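Local coordinates for hypothetical protein jhp0584 (PDB 4R7K), which is of unknown function but has the helix-grip fold of the SRPBCC family, whose members typically bind hydrophobic ligands in a deep cavity, at residues Asp43-Leu55 against Met175-Val187. Sequence-based numbering, arbitrary orientation. Where two conformers were deposited one is given.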
loop_
_atom_site.group_PDB
_atom_site.type_symbol
_atom_site.label_atom_id
_atom_site.label_comp_id
_atom_site.label_asym_id
_atom_site.label_seq_id
_atom_site.Cartn_x
_atom_site.Cartn_y
_atom_site.Cartn_z
ATOM N N ASP A 43 -18.032 5.536 -11.857
ATOM C CA ASP A 43 -17.826 5.885 -10.442
ATOM C C ASP A 43 -16.409 5.672 -9.961
ATOM O O ASP A 43 -16.014 6.249 -8.955
ATOM C CB ASP A 43 -18.824 5.090 -9.587
ATOM C CG ASP A 43 -20.286 5.503 -9.865
ATOM O OD1 ASP A 43 -20.560 6.721 -9.859
ATOM O OD2 ASP A 43 -21.150 4.614 -10.092
ATOM N N ASN A 44 -15.643 4.856 -10.682
ATOM C CA ASN A 44 -14.246 4.645 -10.366
ATOM C C ASN A 44 -13.534 4.171 -11.632
ATOM O O ASN A 44 -14.125 3.441 -12.458
ATOM C CB ASN A 44 -14.105 3.633 -9.238
ATOM C CG ASN A 44 -12.699 3.569 -8.652
ATOM O OD1 ASN A 44 -11.949 4.552 -8.648
ATOM N ND2 ASN A 44 -12.354 2.408 -8.104
ATOM N N PHE A 45 -12.273 4.594 -11.764
ATOM C CA PHE A 45 -11.417 4.262 -12.860
ATOM C C PHE A 45 -10.045 3.942 -12.298
ATOM O O PHE A 45 -9.490 4.686 -11.483
ATOM C CB PHE A 45 -11.368 5.404 -13.869
ATOM C CG PHE A 45 -10.337 5.215 -14.949
ATOM C CD1 PHE A 45 -10.457 4.170 -15.860
ATOM C CD2 PHE A 45 -9.242 6.051 -15.032
ATOM C CE1 PHE A 45 -9.524 3.991 -16.859
ATOM C CE2 PHE A 45 -8.271 5.846 -16.011
ATOM C CZ PHE A 45 -8.429 4.833 -16.934
ATOM N N VAL A 46 -9.515 2.801 -12.715
ATOM C CA VAL A 46 -8.216 2.336 -12.253
ATOM C C VAL A 46 -7.350 2.045 -13.476
ATOM O O VAL A 46 -7.849 1.465 -14.435
ATOM C CB VAL A 46 -8.395 1.023 -11.483
ATOM C CG1 VAL A 46 -7.110 0.628 -10.795
ATOM C CG2 VAL A 46 -9.536 1.155 -10.482
ATOM N N SER A 47 -6.080 2.470 -13.451
ATOM C CA SER A 47 -5.146 2.193 -14.541
ATOM C C SER A 47 -3.794 1.750 -13.998
ATOM O O SER A 47 -3.214 2.405 -13.113
ATOM C CB SER A 47 -4.996 3.460 -15.421
ATOM O OG SER A 47 -4.151 3.222 -16.534
ATOM N N ASN A 48 -3.316 0.622 -14.522
ATOM C CA ASN A 48 -2.025 0.088 -14.212
ATOM C C ASN A 48 -1.322 -0.352 -15.510
ATOM O O ASN A 48 -1.975 -0.825 -16.455
ATOM C CB ASN A 48 -2.161 -1.124 -13.284
ATOM C CG ASN A 48 -2.788 -0.776 -11.951
ATOM O OD1 ASN A 48 -3.999 -0.689 -11.822
ATOM N ND2 ASN A 48 -1.967 -0.613 -10.955
ATOM N N GLU A 49 0.006 -0.284 -15.531
ATOM C CA GLU A 49 0.765 -0.634 -16.678
ATOM C C GLU A 49 2.224 -0.991 -16.325
ATOM O O GLU A 49 2.849 -0.351 -15.470
ATOM C CB GLU A 49 0.791 0.560 -17.621
ATOM C CG GLU A 49 1.480 0.351 -18.910
ATOM C CD GLU A 49 1.639 1.641 -19.716
ATOM O OE1 GLU A 49 1.426 2.752 -19.164
ATOM O OE2 GLU A 49 1.964 1.545 -20.922
ATOM N N VAL A 50 2.719 -2.030 -16.974
ATOM C CA VAL A 50 4.121 -2.435 -16.898
ATOM C C VAL A 50 4.672 -2.560 -18.314
ATOM O O VAL A 50 3.949 -2.831 -19.261
ATOM C CB VAL A 50 4.333 -3.739 -16.142
ATOM C CG1 VAL A 50 4.035 -3.549 -14.643
ATOM C CG2 VAL A 50 3.529 -4.857 -16.750
ATOM N N ILE A 51 5.978 -2.362 -18.451
ATOM C CA ILE A 51 6.644 -2.545 -19.731
ATOM C C ILE A 51 7.898 -3.229 -19.330
ATOM O O ILE A 51 8.688 -2.674 -18.529
ATOM C CB ILE A 51 6.916 -1.246 -20.470
ATOM C CG1 ILE A 51 5.570 -0.640 -20.933
ATOM C CG2 ILE A 51 7.799 -1.503 -21.686
ATOM C CD1 ILE A 51 5.694 0.753 -21.539
ATOM N N VAL A 52 8.064 -4.441 -19.849
ATOM C CA VAL A 52 9.165 -5.301 -19.461
ATOM C C VAL A 52 9.947 -5.873 -20.641
ATOM O O VAL A 52 9.380 -6.389 -21.628
ATOM C CB VAL A 52 8.638 -6.494 -18.640
ATOM C CG1 VAL A 52 9.803 -7.297 -18.047
ATOM C CG2 VAL A 52 7.718 -6.002 -17.529
ATOM N N LYS A 53 11.262 -5.878 -20.467
ATOM C CA LYS A 53 12.220 -6.317 -21.485
ATOM C C LYS A 53 12.419 -7.813 -21.404
ATOM O O LYS A 53 12.483 -8.356 -20.325
ATOM C CB LYS A 53 13.557 -5.601 -21.221
ATOM C CG LYS A 53 14.724 -5.878 -22.177
ATOM C CD LYS A 53 14.676 -5.024 -23.414
ATOM C CE LYS A 53 16.025 -5.051 -24.132
ATOM N NZ LYS A 53 15.974 -4.250 -25.380
ATOM N N GLY A 54 12.485 -8.480 -22.559
ATOM C CA GLY A 54 12.783 -9.927 -22.618
ATOM C C GLY A 54 11.644 -10.858 -22.232
ATOM O O GLY A 54 11.839 -12.049 -22.083
ATOM N N LEU A 55 10.465 -10.295 -22.035
ATOM C CA LEU A 55 9.268 -11.061 -21.674
ATOM C C LEU A 55 8.630 -11.583 -22.966
ATOM O O LEU A 55 8.557 -10.846 -23.946
ATOM C CB LEU A 55 8.291 -10.122 -20.973
ATOM C CG LEU A 55 7.095 -10.710 -20.260
ATOM C CD1 LEU A 55 7.557 -11.768 -19.267
ATOM C CD2 LEU A 55 6.326 -9.586 -19.568
HETATM N N MSE A 175 -7.827 -0.957 -5.248
HETATM C CA MSE A 175 -7.856 -1.425 -6.614
HETATM C C MSE A 175 -6.534 -1.210 -7.320
HETATM O O MSE A 175 -6.046 -2.095 -8.038
HETATM C CB MSE A 175 -8.925 -0.670 -7.390
HETATM C CG MSE A 175 -10.357 -0.930 -6.944
HETATM SE SE MSE A 175 -10.809 -2.847 -7.012
HETATM C CE MSE A 175 -10.446 -3.066 -8.948
ATOM N N LEU A 176 -5.957 -0.013 -7.176
ATOM C CA LEU A 176 -4.662 0.282 -7.804
ATOM C C LEU A 176 -3.533 -0.699 -7.387
ATOM O O LEU A 176 -2.772 -1.204 -8.214
ATOM C CB LEU A 176 -4.239 1.711 -7.436
ATOM C CG LEU A 176 -2.944 2.240 -8.044
ATOM C CD1 LEU A 176 -3.199 2.551 -9.505
ATOM C CD2 LEU A 176 -2.418 3.476 -7.350
ATOM N N ASN A 177 -3.459 -0.963 -6.090
ATOM C CA ASN A 177 -2.441 -1.808 -5.547
ATOM C C ASN A 177 -2.706 -3.273 -5.864
ATOM O O ASN A 177 -1.759 -3.993 -6.129
ATOM C CB ASN A 177 -2.298 -1.535 -4.042
ATOM C CG ASN A 177 -1.595 -0.201 -3.776
ATOM O OD1 ASN A 177 -2.197 0.749 -3.281
ATOM N ND2 ASN A 177 -0.367 -0.097 -4.229
ATOM N N GLY A 178 -3.973 -3.694 -5.849
ATOM C CA GLY A 178 -4.341 -5.062 -6.211
ATOM C C GLY A 178 -4.015 -5.343 -7.676
ATOM O O GLY A 178 -3.438 -6.366 -8.011
ATOM N N HIS A 179 -4.377 -4.427 -8.546
ATOM C CA HIS A 179 -4.095 -4.627 -9.961
ATOM C C HIS A 179 -2.622 -4.590 -10.278
ATOM O O HIS A 179 -2.136 -5.344 -11.162
ATOM C CB HIS A 179 -4.884 -3.658 -10.787
ATOM C CG HIS A 179 -6.314 -4.057 -10.929
ATOM N ND1 HIS A 179 -7.146 -3.503 -11.872
ATOM C CD2 HIS A 179 -7.020 -5.053 -10.338
ATOM C CE1 HIS A 179 -8.342 -4.062 -11.780
ATOM N NE2 HIS A 179 -8.284 -5.026 -10.877
ATOM N N GLN A 180 -1.877 -3.784 -9.533
ATOM C CA GLN A 180 -0.430 -3.773 -9.716
ATOM C C GLN A 180 0.119 -5.139 -9.365
ATOM O O GLN A 180 1.076 -5.623 -10.001
ATOM C CB GLN A 180 0.234 -2.730 -8.839
ATOM C CG GLN A 180 1.661 -2.459 -9.247
ATOM C CD GLN A 180 1.786 -1.809 -10.623
ATOM O OE1 GLN A 180 0.900 -1.067 -11.088
ATOM N NE2 GLN A 180 2.921 -2.033 -11.258
ATOM N N ALA A 181 -0.421 -5.728 -8.298
ATOM C CA ALA A 181 0.014 -7.069 -7.883
ATOM C C ALA A 181 -0.302 -8.118 -8.952
ATOM O O ALA A 181 0.454 -9.077 -9.126
ATOM C CB ALA A 181 -0.608 -7.465 -6.539
ATOM N N TRP A 182 -1.425 -7.937 -9.656
ATOM C CA TRP A 182 -1.826 -8.852 -10.728
ATOM C C TRP A 182 -0.767 -8.759 -11.818
ATOM O O TRP A 182 -0.233 -9.783 -12.250
ATOM C CB TRP A 182 -3.181 -8.480 -11.344
ATOM C CG TRP A 182 -3.841 -9.619 -12.119
ATOM C CD1 TRP A 182 -3.215 -10.580 -12.862
ATOM C CD2 TRP A 182 -5.255 -9.829 -12.308
ATOM N NE1 TRP A 182 -4.140 -11.430 -13.417
ATOM C CE2 TRP A 182 -5.400 -10.990 -13.094
ATOM C CE3 TRP A 182 -6.414 -9.189 -11.817
ATOM C CZ2 TRP A 182 -6.651 -11.507 -13.444
ATOM C CZ3 TRP A 182 -7.665 -9.717 -12.163
ATOM C CH2 TRP A 182 -7.767 -10.861 -12.953
ATOM N N LEU A 183 -0.426 -7.535 -12.229
ATOM C CA LEU A 183 0.587 -7.345 -13.272
ATOM C C LEU A 183 1.958 -7.847 -12.855
ATOM O O LEU A 183 2.626 -8.517 -13.637
ATOM C CB LEU A 183 0.721 -5.875 -13.705
ATOM C CG LEU A 183 -0.500 -5.182 -14.300
ATOM C CD1 LEU A 183 -0.113 -3.801 -14.709
ATOM C CD2 LEU A 183 -0.999 -5.908 -15.537
ATOM N N ASP A 184 2.379 -7.551 -11.617
ATOM C CA ASP A 184 3.711 -7.965 -11.184
ATOM C C ASP A 184 3.773 -9.490 -11.133
ATOM O O ASP A 184 4.798 -10.085 -11.480
ATOM C CB ASP A 184 4.073 -7.355 -9.839
ATOM C CG ASP A 184 4.278 -5.820 -9.911
ATOM O OD1 ASP A 184 4.464 -5.249 -11.010
ATOM O OD2 ASP A 184 4.268 -5.208 -8.839
ATOM N N GLY A 185 2.676 -10.123 -10.720
ATOM C CA GLY A 185 2.623 -11.557 -10.656
ATOM C C GLY A 185 2.664 -12.191 -12.035
ATOM O O GLY A 185 3.388 -13.164 -12.269
ATOM N N LEU A 186 1.887 -11.637 -12.942
ATOM C CA LEU A 186 1.844 -12.117 -14.340
ATOM C C LEU A 186 3.235 -12.068 -14.974
ATOM O O LEU A 186 3.675 -12.999 -15.644
ATOM C CB LEU A 186 0.829 -11.257 -15.105
ATOM C CG LEU A 186 0.641 -11.486 -16.591
ATOM C CD1 LEU A 186 0.366 -12.949 -16.899
ATOM C CD2 LEU A 186 -0.504 -10.627 -17.057
ATOM N N VAL A 187 3.937 -10.962 -14.729
ATOM C CA VAL A 187 5.297 -10.797 -15.189
ATOM C C VAL A 187 6.241 -11.845 -14.573
ATOM O O VAL A 187 6.932 -12.579 -15.302
ATOM C CB VAL A 187 5.809 -9.398 -14.867
ATOM C CG1 VAL A 187 7.311 -9.334 -15.102
ATOM C CG2 VAL A 187 5.075 -8.356 -15.726
HETATM O O HOH W 1 -6.094 -1.513 -13.287
HETATM O O HOH W 2 1.003 1.030 -13.058
#
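N48 reaches from strand 44-53, the outermost of the sheet within the chain, across to the flank of helix 174-190, the long C-terminal helix that lies against the antiparallel sheet in the helix-grip arrangement of the SRPBCC family. The strand segment and the helix segment run at 31° to each other. Toward the C-terminal end of the contact the packing is apolar: V187 CG2 fits against V50 CG2 and V52 CG2, 4.0 Å from each. At the root of N48, CB rests on CD1 of L183, 3.7 Å away. With CG anti to the carbonyl carbon (chi1 -62°), the amide is carried in beside the helix, where OD1 presses on CB of H179, 3.3 Å away, with CG just behind it. From there the two polar ends part. ND2 donates twice, almost straight to OE1 of Q180 (169° at the hydrogen) and, more bent, to the backbone O of L176 at 2.9 Å. That carbonyl also keeps its helical bond from Q180 N, while N48 ND2 lies in its plane, on a lone pair. OD1 of N48 accepts a hydrogen bond from a water at 2.7 Å. The three bonds made by ND2 and OD1 probably fix the flip of the buried amide. The same water also meets ND1 of H179, in the plane of its ring.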